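Local coordinates for protein H127A/Y244A mutant of alginate lyase AlyC3 in complex with dimannuronate (Psychromonas sp., PDB 7C8F) that probably cleaves alginate by beta-elimination as a polysaccharide lyase of family 7, and is held here as a double mutant with bound dimannuronate, at residues 99-104 and 251-256; 69-74 and 242-247; 164-169 and 229-234; 26-31 and 81-86. All coordinates share one frame; numbering follows the deposited sequence.

Interaction 1: 99-104 and 251-256; sequences AEVEII and SEAHFN
Val101 and Ile103 face Phe255 and Ala253 as non-hydrogen-bonded antiparallel pairs, and between them Glu102 and His254 exchange backbone bonds both ways, Glu102 N to His254 O and His254 N to Glu102 O, each 2.9 Å. The two strands are neighbours in one sheet of the PL7 beta-jelly-roll sandwich, their short axes 4.7 Å apart. Val101 and Phe255 turn inward to Phe122 and Leu123 of strand 119-129. CG2 of Val101, anti to the carbonyl carbon, lies over one face of the Phe255 ring near its rim, 3.6 Å from CE2. Beside it, Ile103 CD1 meets Ala253 CB at 3.8 Å. On the other side of the sheet Ile104 crosses His254 at about a right angle and sets CG1 over the ring face, 3.7 Å from CD2. That ring donates from NE2 to the anti lone pair of Glu252 OE2, while ND1 shares a water with Glu102 OE1. An alanine in place of His254 would remove the ring, probably opening a gap beside Ile104 CG1 and leaving Glu252 OE2 without this donor. Where the chain turns a corner, Asn256 ND2 meets Glu100 OE1 at 2.8 Å, the amide and carboxylate planes only 12° apart.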
# COMPACT_ATOMS: atom_id res chain seq x y z
N ALA B 99 -17.88 21.78 7.24
CA ALA B 99 -17.47 23.01 7.81
C ALA B 99 -18.02 24.23 7.09
O ALA B 99 -18.39 24.16 5.99
CB ALA B 99 -15.95 23.07 7.79
N GLU B 100 -18.06 25.34 7.81
CA GLU B 100 -18.37 26.65 7.25
C GLU B 100 -17.23 27.51 7.75
O GLU B 100 -17.04 27.63 8.90
CB GLU B 100 -19.71 27.20 7.63
CG GLU B 100 -20.84 26.42 7.04
CD GLU B 100 -22.21 26.85 7.50
OE1 GLU B 100 -22.26 27.74 8.36
OE2 GLU B 100 -23.17 26.29 7.00
N VAL B 101 -16.43 28.05 6.85
CA VAL B 101 -15.24 28.75 7.18
C VAL B 101 -15.04 30.10 6.50
O VAL B 101 -15.41 30.28 5.38
CB VAL B 101 -14.04 27.90 6.68
CG1 VAL B 101 -12.73 28.45 7.18
CG2 VAL B 101 -14.19 26.46 7.08
N GLU B 102 -14.42 31.00 7.23
CA GLU B 102 -13.99 32.29 6.76
C GLU B 102 -12.53 32.49 7.14
O GLU B 102 -12.19 32.38 8.26
CB GLU B 102 -14.82 33.42 7.36
CG GLU B 102 -14.44 34.79 6.83
CD GLU B 102 -15.30 35.90 7.40
OE1 GLU B 102 -16.24 35.63 8.11
OE2 GLU B 102 -14.99 37.04 7.12
N ILE B 103 -11.70 32.78 6.18
CA ILE B 103 -10.29 33.09 6.43
C ILE B 103 -10.17 34.60 6.59
O ILE B 103 -10.62 35.36 5.73
CB ILE B 103 -9.40 32.57 5.29
CG1 ILE B 103 -9.68 31.08 5.01
CG2 ILE B 103 -7.93 32.80 5.61
CD1 ILE B 103 -9.34 30.17 6.17
N ILE B 104 -9.56 35.03 7.69
CA ILE B 104 -9.55 36.43 8.07
C ILE B 104 -8.29 37.10 7.55
O ILE B 104 -7.18 36.71 7.92
CB ILE B 104 -9.65 36.58 9.60
CG1 ILE B 104 -10.88 35.85 10.12
CG2 ILE B 104 -9.72 38.06 9.96
CD1 ILE B 104 -12.18 36.35 9.54
N SER B 251 -2.00 33.36 10.66
CA SER B 251 -3.25 33.00 10.01
C SER B 251 -4.37 32.98 11.04
O SER B 251 -4.15 32.85 12.25
CB SER B 251 -3.12 31.61 9.40
OG SER B 251 -2.82 30.68 10.42
N GLU B 252 -5.60 33.10 10.54
CA GLU B 252 -6.78 33.13 11.39
C GLU B 252 -7.96 32.62 10.58
O GLU B 252 -8.28 33.18 9.52
CB GLU B 252 -7.06 34.55 11.90
CG GLU B 252 -8.32 34.64 12.74
CD GLU B 252 -8.48 35.99 13.40
OE1 GLU B 252 -7.52 36.79 13.35
OE2 GLU B 252 -9.57 36.24 13.97
N ALA B 253 -8.58 31.54 11.05
CA ALA B 253 -9.76 30.97 10.43
C ALA B 253 -10.90 30.95 11.44
O ALA B 253 -10.70 30.56 12.60
CB ALA B 253 -9.50 29.55 9.92
N HIS B 254 -12.09 31.34 11.00
CA HIS B 254 -13.30 31.32 11.81
C HIS B 254 -14.25 30.26 11.26
O HIS B 254 -14.66 30.34 10.09
CB HIS B 254 -13.98 32.70 11.82
CG HIS B 254 -13.21 33.73 12.59
ND1 HIS B 254 -13.80 34.88 13.07
CD2 HIS B 254 -11.91 33.78 12.96
CE1 HIS B 254 -12.89 35.60 13.70
NE2 HIS B 254 -11.74 34.96 13.65
N PHE B 255 -14.57 29.26 12.08
CA PHE B 255 -15.47 28.19 11.68
C PHE B 255 -16.83 28.43 12.33
O PHE B 255 -16.99 28.23 13.54
CB PHE B 255 -14.93 26.84 12.17
CG PHE B 255 -13.79 26.28 11.34
CD1 PHE B 255 -12.52 26.84 11.38
CD2 PHE B 255 -13.98 25.14 10.57
CE1 PHE B 255 -11.47 26.30 10.64
CE2 PHE B 255 -12.92 24.58 9.83
CZ PHE B 255 -11.67 25.17 9.86
N ASN B 256 -17.81 28.83 11.53
CA ASN B 256 -19.18 28.91 12.04
C ASN B 256 -19.77 27.53 12.27
O ASN B 256 -20.71 27.38 13.07
CB ASN B 256 -20.03 29.72 11.05
CG ASN B 256 -21.48 29.85 11.47
OD1 ASN B 256 -21.80 30.50 12.46
ND2 ASN B 256 -22.37 29.24 10.70
O HOH W 1 -15.92 35.72 11.03
O HOH W 2 -5.55 34.53 7.86

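Interaction 2: 69-74 and 242-247; sequences FKMKND and VANQFT
Asn244 ND2 spends both its N-H groups on backbone carbonyls across the contact, 3.0 Å to Met71 O and 2.9 Å to Asn73 O. Both acceptors lie close to the amide plane, and both bonds are fairly straight, 172° to Met71 and 162° to Asn73. The donor nevertheless stands above the plane of each carbonyl, steeply so at Met71. Met71 O also takes the Ser251 backbone N-H, and the Ser251 hydroxyl lies within bonding distance of both Met71 O and Asn244 OD1, though its one proton can serve only one at a time. With both ends engaged, the amide is probably fixed in its rotation. The side chain of Met71 crosses that of Asn244 at about a right angle; its CG, anti to the backbone N (chi1 -176°), lies 4.0 Å from ND2. Here the two sheets of the beta sandwich come together: strand 69-72 belongs to one and strand 242-245 to the other, their short axes 7.0 Å apart. Val242 fills the space between them, CG2 touching Met71 CB at 3.9 Å and Phe69 CB at 4.1 Å. Past the strands Asp74 CA makes a bent CA-H...O contact with Phe246 O, and Asp74 OD2 rests 3.5 Å from Thr247 CG2. Gln245 points to the other side, its side chain about 4 Å from a bound mannuronate and OE1 hydrogen-bonded to Thr121 OG1.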
# COMPACT_ATOMS: atom_id res chain seq x y z
N PHE B 69 -9.38 29.45 15.02
CA PHE B 69 -8.03 28.91 15.03
C PHE B 69 -7.06 29.97 14.52
O PHE B 69 -7.28 30.54 13.45
CB PHE B 69 -7.89 27.69 14.10
CG PHE B 69 -8.75 26.52 14.44
CD1 PHE B 69 -10.08 26.46 14.04
CD2 PHE B 69 -8.21 25.42 15.11
CE1 PHE B 69 -10.87 25.35 14.32
CE2 PHE B 69 -8.99 24.32 15.40
CZ PHE B 69 -10.32 24.27 15.00
N LYS B 70 -5.97 30.18 15.24
CA LYS B 70 -4.89 31.05 14.78
C LYS B 70 -3.55 30.35 14.95
O LYS B 70 -3.39 29.48 15.82
CB LYS B 70 -4.87 32.35 15.60
CG LYS B 70 -6.17 33.14 15.51
CD LYS B 70 -6.24 34.26 16.56
CE LYS B 70 -5.77 35.58 16.01
NZ LYS B 70 -5.95 36.66 17.02
N MET B 71 -2.58 30.73 14.13
CA MET B 71 -1.20 30.30 14.32
C MET B 71 -0.26 31.21 13.56
O MET B 71 -0.58 31.66 12.45
CB MET B 71 -0.99 28.85 13.86
CG MET B 71 0.41 28.28 14.12
SD MET B 71 1.01 28.53 15.82
CE MET B 71 -0.35 27.83 16.78
N LYS B 72 0.90 31.45 14.11
CA LYS B 72 1.96 32.21 13.45
C LYS B 72 3.14 31.35 13.10
O LYS B 72 3.38 30.34 13.70
CB LYS B 72 2.39 33.43 14.28
CG LYS B 72 3.00 33.13 15.62
CD LYS B 72 3.76 34.34 16.14
CE LYS B 72 4.23 34.15 17.56
NZ LYS B 72 5.20 35.20 18.04
N ASN B 73 3.87 31.79 12.10
CA ASN B 73 5.09 31.19 11.60
C ASN B 73 4.91 30.07 10.61
O ASN B 73 3.98 29.37 10.67
CB ASN B 73 6.08 30.80 12.71
CG ASN B 73 6.36 31.93 13.67
OD1 ASN B 73 6.53 33.05 13.30
ND2 ASN B 73 6.42 31.61 14.92
N ASP B 74 5.87 29.96 9.73
CA ASP B 74 5.86 28.99 8.69
C ASP B 74 5.92 27.60 9.25
O ASP B 74 6.65 27.36 10.15
CB ASP B 74 7.04 29.25 7.75
CG ASP B 74 6.88 28.63 6.38
OD1 ASP B 74 5.78 28.28 6.02
OD2 ASP B 74 7.86 28.52 5.67
N VAL B 242 -5.90 25.56 11.14
CA VAL B 242 -4.97 26.26 10.26
C VAL B 242 -3.62 25.58 10.28
O VAL B 242 -3.18 25.07 11.32
CB VAL B 242 -4.80 27.76 10.62
CG1 VAL B 242 -6.07 28.51 10.40
CG2 VAL B 242 -4.33 27.90 12.07
N ALA B 243 -2.97 25.57 9.13
CA ALA B 243 -1.58 25.15 9.00
C ALA B 243 -0.95 26.11 8.01
O ALA B 243 -1.52 26.37 6.95
CB ALA B 243 -1.47 23.70 8.50
N ASN B 244 0.22 26.66 8.36
CA ASN B 244 0.79 27.79 7.63
C ASN B 244 1.80 27.30 6.61
O ASN B 244 2.77 26.61 6.96
CB ASN B 244 1.50 28.75 8.58
CG ASN B 244 0.56 29.43 9.53
OD1 ASN B 244 -0.65 29.44 9.33
ND2 ASN B 244 1.11 30.01 10.59
N GLN B 245 1.58 27.68 5.35
CA GLN B 245 2.61 27.56 4.32
C GLN B 245 2.92 28.96 3.80
O GLN B 245 2.74 29.27 2.61
CB GLN B 245 2.17 26.59 3.21
CG GLN B 245 2.05 25.13 3.69
CD GLN B 245 0.64 24.73 4.15
OE1 GLN B 245 -0.36 25.29 3.71
NE2 GLN B 245 0.57 23.74 5.05
N PHE B 246 3.37 29.83 4.71
CA PHE B 246 3.78 31.19 4.41
C PHE B 246 4.61 31.65 5.60
O PHE B 246 4.53 31.06 6.68
CB PHE B 246 2.58 32.12 4.18
CG PHE B 246 1.77 32.37 5.42
CD1 PHE B 246 0.82 31.46 5.84
CD2 PHE B 246 1.95 33.53 6.16
CE1 PHE B 246 0.07 31.69 6.97
CE2 PHE B 246 1.21 33.77 7.31
CZ PHE B 246 0.27 32.84 7.71
N THR B 247 5.42 32.69 5.40
CA THR B 247 6.36 33.11 6.43
C THR B 247 5.97 34.43 7.07
O THR B 247 5.25 35.25 6.49
CB THR B 247 7.81 33.19 5.91
OG1 THR B 247 8.00 34.41 5.18
CG2 THR B 247 8.15 31.99 5.03

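Interaction 3: 164-169 and 229-234; sequences NNAVIC and DYWRHL
Tyr230 lays its ring against the backbone of Asn164 and Asn165. From CB, the first torsion places CG between the backbone N and the carbonyl carbon (chi1 58°), and CG comes to 4.0 Å from Asn165 CA. CD1 is closer, 3.4 Å from the same CA, and CE1 lies under Asn165 N. The peptide carbon of Asn164 sits over the ring face, offset toward the rim on the CE1 and CZ side. CE2 is 3.5 Å from Asn164 OD1, whose amide plane stands nearly upright on the ring, 88° away. At the tip, OH lies against Asn164 CA and is hydrogen-bonded to Lys163 O. Next to it Trp231 brings the edge of its indole to Asn165 O, with CZ3 3.4 Å away near the ring plane; this buried carbonyl oxygen has no polar partner in the model. Ala166 CB fits among three groups: Tyr230 O at 3.5 Å, the CE1 edge of the His233 imidazole at 3.5 Å and Leu234 CD1 at 4.1 Å. No direct hydrogen bond crosses the contact, but a water joins Ala166 O to His233 NE2. Asn165 OD1 accepts from Val167 N, an Asx turn, and also from Lys163 NZ, and the Cys169-Cys183 disulfide ties down its loop. His233 stacks on His233 of the second subunit, and Arg232 forms a salt bridge with Asp89 of that subunit. The arrangement joins this Asx turn to a 3-10 segment and type I beta turn at a subunit interface, beside the sugar-binding pocket, since Cys169 N bonds the pocket residue His140.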
# COMPACT_ATOMS: atom_id res chain seq x y z
N ASN B 164 -2.66 12.29 -6.05
CA ASN B 164 -3.31 11.46 -7.06
C ASN B 164 -2.64 10.10 -7.27
O ASN B 164 -2.86 9.46 -8.30
CB ASN B 164 -3.40 12.22 -8.39
CG ASN B 164 -4.56 11.76 -9.25
OD1 ASN B 164 -5.56 11.25 -8.76
ND2 ASN B 164 -4.41 11.93 -10.56
N ASN B 165 -1.78 9.69 -6.35
CA ASN B 165 -1.27 8.32 -6.29
C ASN B 165 -0.88 8.07 -4.84
O ASN B 165 -1.06 8.94 -3.98
CB ASN B 165 -0.13 8.10 -7.31
CG ASN B 165 1.06 9.03 -7.08
OD1 ASN B 165 1.43 9.34 -5.95
ND2 ASN B 165 1.68 9.48 -8.18
N ALA B 166 -0.36 6.87 -4.55
CA ALA B 166 0.04 6.53 -3.19
C ALA B 166 1.56 6.44 -3.04
O ALA B 166 2.07 5.70 -2.19
CB ALA B 166 -0.65 5.25 -2.72
N VAL B 167 2.30 7.20 -3.87
CA VAL B 167 3.75 7.08 -3.94
C VAL B 167 4.41 8.05 -2.98
O VAL B 167 3.99 9.21 -2.86
CB VAL B 167 4.21 7.34 -5.39
CG1 VAL B 167 5.76 7.24 -5.51
CG2 VAL B 167 3.52 6.39 -6.32
N ILE B 168 5.45 7.59 -2.29
CA ILE B 168 6.25 8.47 -1.45
C ILE B 168 7.24 9.20 -2.33
O ILE B 168 8.09 8.57 -2.99
CB ILE B 168 6.97 7.68 -0.35
CG1 ILE B 168 5.95 6.99 0.55
CG2 ILE B 168 7.85 8.62 0.49
CD1 ILE B 168 6.58 6.20 1.67
N CYS B 169 7.15 10.54 -2.36
CA CYS B 169 7.90 11.34 -3.32
C CYS B 169 8.93 12.26 -2.67
O CYS B 169 9.59 13.02 -3.39
CB CYS B 169 6.95 12.18 -4.19
SG CYS B 169 5.98 11.22 -5.34
N ASP B 229 -9.27 4.98 -5.71
CA ASP B 229 -8.95 3.54 -5.63
C ASP B 229 -7.47 3.34 -5.26
O ASP B 229 -7.14 2.47 -4.53
CB ASP B 229 -9.26 2.93 -7.01
CG ASP B 229 -9.30 1.40 -7.06
OD1 ASP B 229 -9.34 0.75 -6.09
OD2 ASP B 229 -9.37 0.95 -8.16
N TYR B 230 -6.62 4.18 -5.79
CA TYR B 230 -5.19 4.11 -5.54
C TYR B 230 -4.75 4.24 -4.08
O TYR B 230 -3.69 3.85 -3.75
CB TYR B 230 -4.43 5.16 -6.37
CG TYR B 230 -4.86 6.60 -6.12
CD1 TYR B 230 -4.32 7.32 -5.09
CD2 TYR B 230 -5.80 7.20 -6.92
CE1 TYR B 230 -4.73 8.58 -4.83
CE2 TYR B 230 -6.21 8.47 -6.68
CZ TYR B 230 -5.68 9.14 -5.64
OH TYR B 230 -6.09 10.42 -5.44
N TRP B 231 -5.61 4.80 -3.26
CA TRP B 231 -5.37 5.05 -1.86
C TRP B 231 -5.98 4.02 -0.92
O TRP B 231 -5.93 4.16 0.24
CB TRP B 231 -6.02 6.39 -1.53
CG TRP B 231 -5.55 7.19 -0.35
CD1 TRP B 231 -6.17 7.33 0.82
CD2 TRP B 231 -4.39 8.00 -0.29
NE1 TRP B 231 -5.47 8.16 1.64
CE2 TRP B 231 -4.37 8.59 0.97
CE3 TRP B 231 -3.36 8.27 -1.19
CZ2 TRP B 231 -3.36 9.45 1.35
CZ3 TRP B 231 -2.37 9.11 -0.80
CH2 TRP B 231 -2.39 9.70 0.45
N ARG B 232 -6.57 3.01 -1.50
CA ARG B 232 -7.34 2.02 -0.75
C ARG B 232 -6.74 1.37 0.47
O ARG B 232 -7.46 1.10 1.41
CB ARG B 232 -7.91 0.95 -1.70
CG ARG B 232 -6.89 0.06 -2.38
CD ARG B 232 -7.51 -0.74 -3.51
NE ARG B 232 -6.59 -1.60 -4.24
CZ ARG B 232 -5.87 -1.22 -5.27
NH1 ARG B 232 -5.90 0.01 -5.69
NH2 ARG B 232 -5.12 -2.06 -5.90
N HIS B 233 -5.44 1.17 0.42
CA HIS B 233 -4.75 0.52 1.54
C HIS B 233 -4.44 1.47 2.70
O HIS B 233 -4.00 0.99 3.75
CB HIS B 233 -3.41 -0.07 1.05
CG HIS B 233 -2.54 0.93 0.35
ND1 HIS B 233 -2.98 1.65 -0.74
CD2 HIS B 233 -1.27 1.33 0.58
CE1 HIS B 233 -2.01 2.44 -1.17
NE2 HIS B 233 -0.95 2.25 -0.40
N LEU B 234 -4.66 2.77 2.55
CA LEU B 234 -4.21 3.74 3.54
C LEU B 234 -5.37 4.17 4.44
O LEU B 234 -6.32 4.80 3.97
CB LEU B 234 -3.57 4.95 2.84
CG LEU B 234 -2.29 4.59 2.07
CD1 LEU B 234 -1.87 5.76 1.19
CD2 LEU B 234 -1.19 4.21 3.06
O HOH W 3 1.64 3.48 -0.56

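Interaction 4: 26-31 and 81-86; sequences ESELQI and RVHKNF. With MLI (malonate ion), chain F.
Glu28 and Arg81 form the hydrogen-bonded antiparallel pair, Arg81 N to Glu28 O at 2.9 Å with a return bond from Glu28 N to Arg81 O. Ser27 and Val82 are the non-hydrogen-bonded pair, and His83 N extends the ladder to Glu26 O at 2.8 Å. Among side-chain bonds, His83 NE2 donates in its ring plane to Glu28 OE1 at 2.7 Å, the carboxylate turned 88° from the ring, Gln30 NE2 holds Glu28 OE2, and Arg81 NH1 and NH2 both grip Asn85 OD1. The His83 ring lies over the backbone, one face on Ser27 CA and Glu28 N. In van der Waals contact, the CB and CG methylenes of Arg81 lie against the Gln30 amide, CG 3.6 Å from NE2. Charge pairs at the malonate carboxylate: Arg81 NE reaches O8 at 2.8 Å, and NH1 reaches O9 at 2.9 Å, while Gln30 NE2 gives its second hydrogen to O8. An alanine in place of Arg81 would probably leave Asn85 OD1 without these donors and the malonate held more weakly. In this sheet of the jelly-roll sandwich Arg81, Gln30, Lys128 and Tyr43 all bond the malonate, probably from the crystallisation liquor, consistent with a pocket suited to a carboxylate.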
# COMPACT_ATOMS: atom_id res chain seq x y z
N GLU B 26 -14.80 13.65 19.44
CA GLU B 26 -14.27 12.71 18.48
C GLU B 26 -12.83 13.00 18.06
O GLU B 26 -12.29 12.34 17.24
CB GLU B 26 -15.14 12.73 17.22
CG GLU B 26 -16.55 12.15 17.38
CD GLU B 26 -16.54 10.65 17.49
OE1 GLU B 26 -15.91 10.02 16.67
OE2 GLU B 26 -17.15 10.11 18.40
N SER B 27 -12.25 14.01 18.67
CA SER B 27 -10.95 14.49 18.30
C SER B 27 -9.98 14.82 19.41
O SER B 27 -10.29 14.71 20.55
CB SER B 27 -11.11 15.80 17.50
OG SER B 27 -12.06 15.73 16.49
N GLU B 28 -8.80 15.24 18.99
CA GLU B 28 -7.78 15.78 19.87
C GLU B 28 -7.30 17.09 19.25
O GLU B 28 -7.58 17.32 18.14
CB GLU B 28 -6.61 14.84 20.13
CG GLU B 28 -5.79 14.46 18.92
CD GLU B 28 -4.77 13.40 19.26
OE1 GLU B 28 -5.12 12.43 19.91
OE2 GLU B 28 -3.63 13.60 18.88
N LEU B 29 -6.60 17.91 20.01
CA LEU B 29 -6.04 19.17 19.53
C LEU B 29 -4.55 18.99 19.32
O LEU B 29 -3.85 18.53 20.23
CB LEU B 29 -6.29 20.30 20.53
CG LEU B 29 -5.77 21.67 20.10
CD1 LEU B 29 -6.53 22.21 18.88
CD2 LEU B 29 -5.84 22.66 21.26
N GLN B 30 -4.07 19.30 18.12
CA GLN B 30 -2.66 19.23 17.78
C GLN B 30 -2.24 20.65 17.44
O GLN B 30 -2.66 21.20 16.41
CB GLN B 30 -2.43 18.27 16.60
CG GLN B 30 -2.97 16.86 16.89
CD GLN B 30 -2.63 15.83 15.82
OE1 GLN B 30 -2.25 16.16 14.69
NE2 GLN B 30 -2.78 14.55 16.19
N ILE B 31 -1.50 21.26 18.34
CA ILE B 31 -1.16 22.66 18.22
C ILE B 31 0.28 22.98 18.53
O ILE B 31 0.82 22.49 19.45
CB ILE B 31 -2.11 23.47 19.12
CG1 ILE B 31 -1.91 24.96 19.01
CG2 ILE B 31 -2.03 23.01 20.56
CD1 ILE B 31 -2.98 25.73 19.70
N ARG B 81 -7.90 17.15 15.25
CA ARG B 81 -7.58 15.91 14.54
C ARG B 81 -8.62 14.88 14.95
O ARG B 81 -8.63 14.44 16.11
CB ARG B 81 -6.16 15.46 14.86
CG ARG B 81 -5.63 14.28 14.03
CD ARG B 81 -6.01 12.91 14.62
NE ARG B 81 -5.08 11.86 14.17
CZ ARG B 81 -5.42 10.68 13.66
NH1 ARG B 81 -4.46 9.81 13.32
NH2 ARG B 81 -6.70 10.32 13.54
N VAL B 82 -9.52 14.53 14.04
CA VAL B 82 -10.56 13.55 14.33
C VAL B 82 -9.91 12.18 14.48
O VAL B 82 -9.11 11.76 13.63
CB VAL B 82 -11.65 13.57 13.24
CG1 VAL B 82 -12.76 12.58 13.56
CG2 VAL B 82 -12.22 14.99 13.09
N HIS B 83 -10.24 11.47 15.56
CA HIS B 83 -9.47 10.29 15.95
C HIS B 83 -9.62 9.10 15.01
O HIS B 83 -8.68 8.29 14.91
CB HIS B 83 -9.85 9.87 17.37
CG HIS B 83 -9.14 10.66 18.42
ND1 HIS B 83 -9.77 11.17 19.53
CD2 HIS B 83 -7.83 11.00 18.53
CE1 HIS B 83 -8.88 11.79 20.29
NE2 HIS B 83 -7.70 11.70 19.70
N LYS B 84 -10.76 8.94 14.36
CA LYS B 84 -10.98 7.74 13.55
C LYS B 84 -10.00 7.67 12.39
O LYS B 84 -9.93 8.58 11.56
CB LYS B 84 -12.41 7.75 13.02
CG LYS B 84 -12.75 6.56 12.11
CD LYS B 84 -12.84 5.27 12.91
CE LYS B 84 -13.12 4.08 12.00
NZ LYS B 84 -13.25 2.80 12.77
N ASN B 85 -9.26 6.56 12.29
CA ASN B 85 -8.46 6.26 11.10
C ASN B 85 -9.29 5.31 10.25
O ASN B 85 -9.36 4.11 10.52
CB ASN B 85 -7.11 5.64 11.46
CG ASN B 85 -6.27 6.53 12.35
OD1 ASN B 85 -6.13 7.74 12.12
ND2 ASN B 85 -5.70 5.94 13.40
N PHE B 86 -9.94 5.87 9.24
CA PHE B 86 -10.96 5.14 8.51
C PHE B 86 -10.45 4.58 7.19
O PHE B 86 -9.51 5.10 6.57
CB PHE B 86 -12.21 5.99 8.25
CG PHE B 86 -11.94 7.41 7.80
CD1 PHE B 86 -11.61 7.70 6.48
CD2 PHE B 86 -12.07 8.46 8.69
CE1 PHE B 86 -11.39 9.01 6.06
CE2 PHE B 86 -11.85 9.78 8.29
CZ PHE B 86 -11.51 10.05 6.97
C1 MLI F . -0.07 12.10 13.76
C2 MLI F . 0.45 12.73 15.02
C3 MLI F . -1.49 11.64 13.93
O6 MLI F . 0.86 13.88 14.97
O7 MLI F . 0.46 12.13 16.07
O8 MLI F . -2.33 12.43 14.27
O9 MLI F . -1.67 10.49 13.71
O HOH W 4 -13.15 9.96 15.94

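How the interactions relate
From the N terminus, segment 26-31 opens interaction 4, and 69-74 opens interaction 2 before 81-86 closes interaction 4, so these two cross. Segment 99-104 then opens interaction 1. Interaction 3, from 164-169 to 229-234, opens and closes within the long spans of interactions 1 and 2. Segment 242-247 closes interaction 2 and 251-256 closes interaction 1, so these cross as well. Interactions 1 and 4 lie in different sheets of the sandwich, and interaction 2 bridges the two, touching interaction 1 through Ser251 and interaction 4 through Met71 and Ile31. Interaction 3 stands apart, its centre about 29 Å from that of interaction 1, at the subunit interface.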